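Local coordinates for sensor protein KdpD (Escherichia coli, PDB 4Y2F), which acts as a sensor histidine kinase of the bacterial potassium response, its GAF domain probably contributing to signal sensing or relay, at residues E7-L12 with T24-F28; R36-L40 with P54-W60; P91-G95 with V128-E133. One frame throughout, in Å; residues are numbered along the deposited sequence.

Along the chain of this GAF domain come contact 1, pairing helices 4-13 and 18-33; contact 2, laying loop 54-60 on strand 35-42; and contact 3, joining strand 88-94 to helix 115-142. Contacts 1 and 2, centres about 18 Å apart, are joined where Glu26 OE2 probably accepts a hydrogen bond from Val39 N, helix 18-33 leading directly into strand 35-42. The centres of contacts 1 and 3 lie about 13 Å apart, and Ser25, Met8 and Leu12 meet Val128. Contacts 2 and 3, about 20 Å apart at their centres, share the sheet and touch at Val39 and Leu92. Contacts 1 and 3 also reach the second subunit, so their helices probably help form the subunit interface.

Contact 1 of 3, residues E7-L12 with T24-F28; sequences EMSKAL and TSEQF
Thr24 OG1 is gripped twice: by Asp20 O, one turn earlier in its own helix, and by a water 2.7 Å away. That water donates to Ala11 O at 2.8 Å and so bridges the two helices. The threonine is two-sided: its methyl CG2 turns to Ala11 CB at 3.6 Å and also meets Leu12 CD2. Ala11 suits the spot because its single methyl fits between Thr24 CG2 and the Phe28 ring, the antiparallel segments (162°) standing 10.2 Å apart at their axes, a spacing the ring helps to fill. One turn on, Phe28 lays its ring against Met8, whose CA stands 3.7 Å over the ring centre, a CH-pi contact. Met8 CG stands anti to the backbone N (chi1 -175°), which sends the chain past the ring, and SD, 5.2 Å obliquely from the centroid, adds a Met-aromatic contact. With an alanine in place of Phe28, Met8 would probably lose the flat surface it lies on and a gap would open beside Ala11. The chemistry is mainly apolar, implying that burial of apolar surface probably joins helices 4-13 and 18-33, an antiparallel pair on the helix 115-142 side of the domain.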
# COMPACT_ATOMS: atom_id res chain seq x y z
N GLU A 7 -3.27 10.42 -2.44
CA GLU A 7 -3.19 11.54 -1.50
C GLU A 7 -3.08 11.05 -0.06
O GLU A 7 -2.33 11.63 0.75
CB GLU A 7 -4.37 12.50 -1.66
CG GLU A 7 -4.27 13.39 -2.90
CD GLU A 7 -3.06 14.31 -2.88
OE1 GLU A 7 -2.76 14.91 -1.83
OE2 GLU A 7 -2.40 14.43 -3.94
N MET A 8 -3.80 9.99 0.29
CA MET A 8 -3.66 9.43 1.62
C MET A 8 -2.26 8.87 1.83
O MET A 8 -1.68 9.05 2.91
CB MET A 8 -4.72 8.35 1.89
CG MET A 8 -4.65 7.84 3.34
SD MET A 8 -5.78 6.51 3.76
CE MET A 8 -5.13 5.17 2.75
N SER A 9 -1.69 8.24 0.81
CA SER A 9 -0.34 7.69 0.95
C SER A 9 0.68 8.79 1.25
O SER A 9 1.60 8.59 2.05
CB SER A 9 0.06 6.89 -0.30
OG SER A 9 0.60 7.73 -1.31
N LYS A 10 0.52 9.96 0.63
CA LYS A 10 1.40 11.08 0.94
C LYS A 10 1.25 11.51 2.39
O LYS A 10 2.25 11.79 3.07
CB LYS A 10 1.12 12.26 0.02
CG LYS A 10 1.61 12.08 -1.41
CD LYS A 10 1.00 13.11 -2.36
CE LYS A 10 1.52 14.51 -2.14
NZ LYS A 10 0.96 15.46 -3.15
N ALA A 11 0.01 11.55 2.89
CA ALA A 11 -0.22 11.96 4.26
C ALA A 11 0.26 10.90 5.25
O ALA A 11 0.80 11.24 6.31
CB ALA A 11 -1.70 12.27 4.46
N LEU A 12 0.08 9.62 4.91
CA LEU A 12 0.55 8.55 5.79
C LEU A 12 2.07 8.49 5.85
O LEU A 12 2.64 8.12 6.89
CB LEU A 12 0.02 7.20 5.31
CG LEU A 12 -1.47 6.90 5.46
CD1 LEU A 12 -1.82 5.61 4.72
CD2 LEU A 12 -1.88 6.80 6.93
N THR A 24 -5.13 10.60 10.23
CA THR A 24 -5.10 10.65 8.78
C THR A 24 -6.03 9.61 8.18
O THR A 24 -6.79 9.90 7.25
CB THR A 24 -3.67 10.40 8.30
OG1 THR A 24 -2.83 11.48 8.70
CG2 THR A 24 -3.63 10.25 6.77
N SER A 25 -5.99 8.39 8.69
CA SER A 25 -6.85 7.35 8.14
C SER A 25 -8.33 7.72 8.29
O SER A 25 -9.11 7.54 7.36
CB SER A 25 -6.52 6.01 8.80
OG SER A 25 -5.14 5.71 8.63
N GLU A 26 -8.72 8.25 9.45
CA GLU A 26 -10.11 8.64 9.65
C GLU A 26 -10.54 9.76 8.72
O GLU A 26 -11.63 9.72 8.14
CB GLU A 26 -10.33 9.00 11.13
CG GLU A 26 -10.19 7.78 12.05
CD GLU A 26 -10.15 8.13 13.52
OE1 GLU A 26 -10.36 9.31 13.87
OE2 GLU A 26 -9.91 7.21 14.33
N GLN A 27 -9.68 10.77 8.52
CA GLN A 27 -10.00 11.87 7.62
C GLN A 27 -10.28 11.36 6.22
O GLN A 27 -11.30 11.71 5.60
CB GLN A 27 -8.83 12.86 7.61
CG GLN A 27 -8.97 14.02 6.63
CD GLN A 27 -7.71 14.87 6.57
OE1 GLN A 27 -7.37 15.56 7.54
NE2 GLN A 27 -7.01 14.82 5.45
N PHE A 28 -9.40 10.49 5.71
CA PHE A 28 -9.53 10.06 4.33
C PHE A 28 -10.62 9.02 4.15
O PHE A 28 -11.33 9.02 3.14
CB PHE A 28 -8.18 9.55 3.81
CG PHE A 28 -7.26 10.63 3.34
CD1 PHE A 28 -7.25 11.00 2.00
CD2 PHE A 28 -6.40 11.27 4.22
CE1 PHE A 28 -6.41 12.01 1.56
CE2 PHE A 28 -5.55 12.28 3.78
CZ PHE A 28 -5.55 12.64 2.44
O HOH W 1 -0.22 10.85 8.94

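Contact 2 of 3, residues R36-L40 with P54-W60; sequences RSQVL and PQGMTPW
Pro54 meets Gln38 first: the ring carbon CD lies 3.3 Å from Gln38 OE1, an approach that suits a proline, whose CD carries mildly polarised hydrogens. The amide is held in place from its other end, where Gln38 NE2 donates to Val39 O at 3.0 Å in a nearly straight bond (172°), with the acceptor close to the amide plane. The Gln38 chain reaches this pose by a bend at chi2 (77°), which folds the amide along its own strand toward the next residue. Pro54 also opens a type II beta turn closed by the bond from Met57 N to Pro54 O. Beside Gln55, a water accepts from Arg36 NH1 at 3.0 Å, lying at the edge of the guanidinium; it also appears to bridge to Gln55 O, though less certainly, since that residue is poorly ordered. Gly56 fills the third position of the turn, with phi at 98°. A side chain there would jam against the preceding carbonyl, which by itself calls for glycine. Met57 then slips its flexible thioether along the strand: CG touches Arg36 CB at 3.6 Å, and SD lies 3.7 Å from Ser37 C. At the end of the loop Trp60 covers the strand further along, CH2 meeting Gln38 CG at 3.8 Å and CZ2 meeting Leu40 CD2 at 4.0 Å, the large indole meeting the aliphatic carbons obliquely. Strand 35-42 belongs to the antiparallel sheet of the GAF domain and pairs with strand 97-106, whose Val103 also touches Met57 and Trp60. Helix 18-33 packs on one side of it, at Ser37 and Val39, and the loop on the other, at Arg36, Gln38 and Leu40.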
# COMPACT_ATOMS: atom_id res chain seq x y z
N ARG A 36 -18.41 7.71 8.88
CA ARG A 36 -17.65 7.98 10.09
C ARG A 36 -16.78 6.77 10.37
O ARG A 36 -17.14 5.63 10.04
CB ARG A 36 -18.61 8.23 11.26
CG ARG A 36 -19.60 9.39 11.02
CD ARG A 36 -18.91 10.75 10.89
NE ARG A 36 -19.79 11.81 10.35
CZ ARG A 36 -20.59 12.60 11.07
NH1 ARG A 36 -20.62 12.46 12.39
NH2 ARG A 36 -21.34 13.56 10.48
N SER A 37 -15.61 7.00 10.94
CA SER A 37 -14.74 5.86 11.19
C SER A 37 -13.92 6.10 12.44
O SER A 37 -13.68 7.23 12.86
CB SER A 37 -13.84 5.52 10.00
OG SER A 37 -12.97 6.58 9.72
N GLN A 38 -13.46 4.98 13.01
CA GLN A 38 -12.60 5.01 14.18
C GLN A 38 -11.56 3.91 14.02
O GLN A 38 -11.91 2.74 13.85
CB GLN A 38 -13.42 4.71 15.42
CG GLN A 38 -12.58 4.55 16.66
CD GLN A 38 -12.13 5.88 17.19
OE1 GLN A 38 -12.94 6.71 17.57
NE2 GLN A 38 -10.81 6.10 17.21
N VAL A 39 -10.29 4.30 14.08
CA VAL A 39 -9.18 3.35 14.14
C VAL A 39 -8.95 2.96 15.59
O VAL A 39 -8.93 3.82 16.49
CB VAL A 39 -7.92 3.96 13.49
CG1 VAL A 39 -6.68 3.12 13.81
CG2 VAL A 39 -8.12 4.07 11.97
N LEU A 40 -8.78 1.66 15.82
CA LEU A 40 -8.51 1.08 17.13
C LEU A 40 -7.15 0.40 17.08
O LEU A 40 -6.87 -0.38 16.16
CB LEU A 40 -9.58 0.04 17.46
CG LEU A 40 -11.02 0.56 17.44
CD1 LEU A 40 -12.02 -0.57 17.71
CD2 LEU A 40 -11.19 1.67 18.45
N PRO A 54 -16.74 7.63 19.30
CA PRO A 54 -16.90 9.08 19.20
C PRO A 54 -18.35 9.46 18.90
O PRO A 54 -19.15 8.67 18.39
CB PRO A 54 -15.99 9.44 18.02
CG PRO A 54 -16.01 8.23 17.15
CD PRO A 54 -16.21 7.03 18.06
N GLN A 55 -18.68 10.71 19.25
CA GLN A 55 -19.99 11.26 18.93
C GLN A 55 -20.25 11.12 17.44
O GLN A 55 -19.37 11.36 16.61
CB GLN A 55 -20.05 12.73 19.34
CG GLN A 55 -21.05 13.58 18.56
CD GLN A 55 -22.50 13.32 18.95
OE1 GLN A 55 -22.78 12.89 20.07
NE2 GLN A 55 -23.42 13.60 18.03
N GLY A 56 -21.46 10.69 17.10
CA GLY A 56 -21.84 10.48 15.73
C GLY A 56 -21.75 9.04 15.25
O GLY A 56 -22.36 8.71 14.23
N MET A 57 -21.00 8.18 15.94
CA MET A 57 -20.97 6.76 15.62
C MET A 57 -21.85 5.95 16.57
O MET A 57 -21.93 6.23 17.76
CB MET A 57 -19.55 6.19 15.67
CG MET A 57 -18.71 6.66 14.49
SD MET A 57 -17.05 5.97 14.47
CE MET A 57 -17.33 4.39 13.65
N THR A 58 -22.47 4.93 16.02
CA THR A 58 -23.23 4.01 16.85
C THR A 58 -22.25 3.13 17.61
O THR A 58 -21.20 2.77 17.09
CB THR A 58 -24.13 3.14 15.97
OG1 THR A 58 -24.75 3.94 14.97
CG2 THR A 58 -25.23 2.50 16.81
N PRO A 59 -22.55 2.78 18.87
CA PRO A 59 -21.62 1.92 19.62
C PRO A 59 -21.51 0.54 19.00
O PRO A 59 -22.52 -0.08 18.63
CB PRO A 59 -22.25 1.83 21.01
CG PRO A 59 -23.21 2.94 21.10
CD PRO A 59 -23.62 3.33 19.71
N TRP A 60 -20.29 0.04 18.90
CA TRP A 60 -20.03 -1.32 18.44
C TRP A 60 -19.70 -2.20 19.63
O TRP A 60 -19.49 -1.73 20.75
CB TRP A 60 -18.87 -1.35 17.43
CG TRP A 60 -17.62 -0.78 17.98
CD1 TRP A 60 -16.66 -1.45 18.69
CD2 TRP A 60 -17.18 0.57 17.88
NE1 TRP A 60 -15.64 -0.59 19.03
CE2 TRP A 60 -15.94 0.66 18.54
CE3 TRP A 60 -17.71 1.71 17.28
CZ2 TRP A 60 -15.23 1.85 18.63
CZ3 TRP A 60 -16.99 2.89 17.35
CH2 TRP A 60 -15.76 2.95 18.02
O HOH W 2 -19.12 10.71 14.25

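Contact 3 of 3, residues P91-G95 with V128-E133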
# COMPACT_ATOMS: atom_id res chain seq x y z
N PRO A 91 -10.08 -5.55 9.91
CA PRO A 91 -8.69 -5.60 10.38
C PRO A 91 -7.75 -4.84 9.46
O PRO A 91 -7.89 -4.84 8.23
CB PRO A 91 -8.37 -7.10 10.37
CG PRO A 91 -9.32 -7.69 9.38
CD PRO A 91 -10.58 -6.86 9.48
N LEU A 92 -6.80 -4.14 10.08
CA LEU A 92 -5.73 -3.46 9.35
C LEU A 92 -4.56 -4.42 9.28
O LEU A 92 -3.73 -4.48 10.20
CB LEU A 92 -5.36 -2.17 10.06
CG LEU A 92 -6.57 -1.26 10.28
CD1 LEU A 92 -6.21 -0.08 11.17
CD2 LEU A 92 -7.13 -0.77 8.94
N LYS A 93 -4.46 -5.18 8.19
CA LYS A 93 -3.53 -6.29 8.10
C LYS A 93 -2.46 -6.02 7.06
O LYS A 93 -2.73 -5.49 5.98
CB LYS A 93 -4.24 -7.57 7.67
CG LYS A 93 -5.38 -7.99 8.54
CD LYS A 93 -5.98 -9.30 8.05
CE LYS A 93 -5.05 -10.47 8.30
NZ LYS A 93 -5.76 -11.78 8.12
N SER A 94 -1.23 -6.40 7.39
CA SER A 94 -0.16 -6.47 6.42
C SER A 94 0.35 -7.90 6.46
O SER A 94 0.88 -8.34 7.49
CB SER A 94 0.95 -5.48 6.73
OG SER A 94 2.00 -5.64 5.81
N GLY A 95 0.17 -8.63 5.37
CA GLY A 95 0.44 -10.05 5.41
C GLY A 95 -0.55 -10.73 6.33
O GLY A 95 -1.76 -10.44 6.31
N VAL A 128 -3.03 1.73 5.25
CA VAL A 128 -3.00 2.09 6.66
C VAL A 128 -2.19 1.07 7.46
O VAL A 128 -1.37 1.43 8.32
CB VAL A 128 -4.43 2.24 7.20
CG1 VAL A 128 -4.39 2.43 8.71
CG2 VAL A 128 -5.13 3.41 6.51
N ALA A 129 -2.41 -0.22 7.19
CA ALA A 129 -1.70 -1.26 7.90
C ALA A 129 -0.19 -1.16 7.69
O ALA A 129 0.58 -1.34 8.63
CB ALA A 129 -2.20 -2.64 7.46
N ASN A 130 0.23 -0.86 6.45
CA ASN A 130 1.66 -0.70 6.17
C ASN A 130 2.25 0.45 6.98
O ASN A 130 3.39 0.36 7.45
CB ASN A 130 1.86 -0.41 4.68
CG ASN A 130 1.73 -1.63 3.81
OD1 ASN A 130 1.67 -2.75 4.30
ND2 ASN A 130 1.72 -1.42 2.50
N ALA A 131 1.50 1.54 7.15
CA ALA A 131 2.00 2.66 7.93
C ALA A 131 2.13 2.30 9.41
O ALA A 131 3.15 2.59 10.04
CB ALA A 131 1.08 3.88 7.74
N LEU A 132 1.11 1.64 9.96
CA LEU A 132 1.18 1.15 11.33
C LEU A 132 2.32 0.16 11.52
O LEU A 132 3.03 0.21 12.53
CB LEU A 132 -0.15 0.48 11.69
CG LEU A 132 -1.32 1.44 11.82
CD1 LEU A 132 -2.61 0.66 12.11
CD2 LEU A 132 -1.04 2.45 12.93
N GLU A 133 2.52 -0.74 10.55
CA GLU A 133 3.62 -1.70 10.64
C GLU A 133 4.97 -0.99 10.67
O GLU A 133 5.86 -1.35 11.45
CB GLU A 133 3.55 -2.69 9.47
CG GLU A 133 4.73 -3.67 9.36
CD GLU A 133 4.64 -4.58 8.14
OE1 GLU A 133 3.95 -4.20 7.17
OE2 GLU A 133 5.25 -5.67 8.16
O HOH W 3 3.37 -7.82 8.47
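Strand 88-94 lies on the long C-terminal helix 115-142, one of the helix-on-sheet layers of the GAF domain, and Leu92 and Ser94 are the strand residues that look into this interface. The short segments come within 6.8 Å of each other at their axes, a close approach that Ala129 makes possible: its CB sits 3.3 Å from Lys93 O and 3.5 Å from Leu92 C, against the strand backbone, a closeness that the small side chain of alanine suits. To one side of it Leu92 carries the apolar part. Its CD1 touches Leu132 CD1 at 3.8 Å and Val128 CG1 at 4.0 Å, reaching two helix residues one turn apart with a single methyl. To the other side the contact turns polar. Ser94 OG, anti to its own N (chi1 177°), extends toward the helix and donates to Glu133 OE1 at 2.8 Å, arriving from above the carboxylate plane, 37° out of it. Glu133 is stretched out to meet it, and its second oxygen, OE2, takes a bond from a water that also donates to Ser94 O at 2.7 Å. Both carboxylate oxygens are therefore linked to the same serine, which should fix the carboxylate's rotation. Lys137, probably from the expression-vector tail, forms a salt bridge with OE2. Ser94 also packs on Ala13 of the second subunit. An alanine at the crossing, leucines beside it and a serine-glutamate hydrogen bond at its end fit the layering of a GAF fold, in which helices, here 18-33 and 115-142, pack on one face of a central antiparallel sheet.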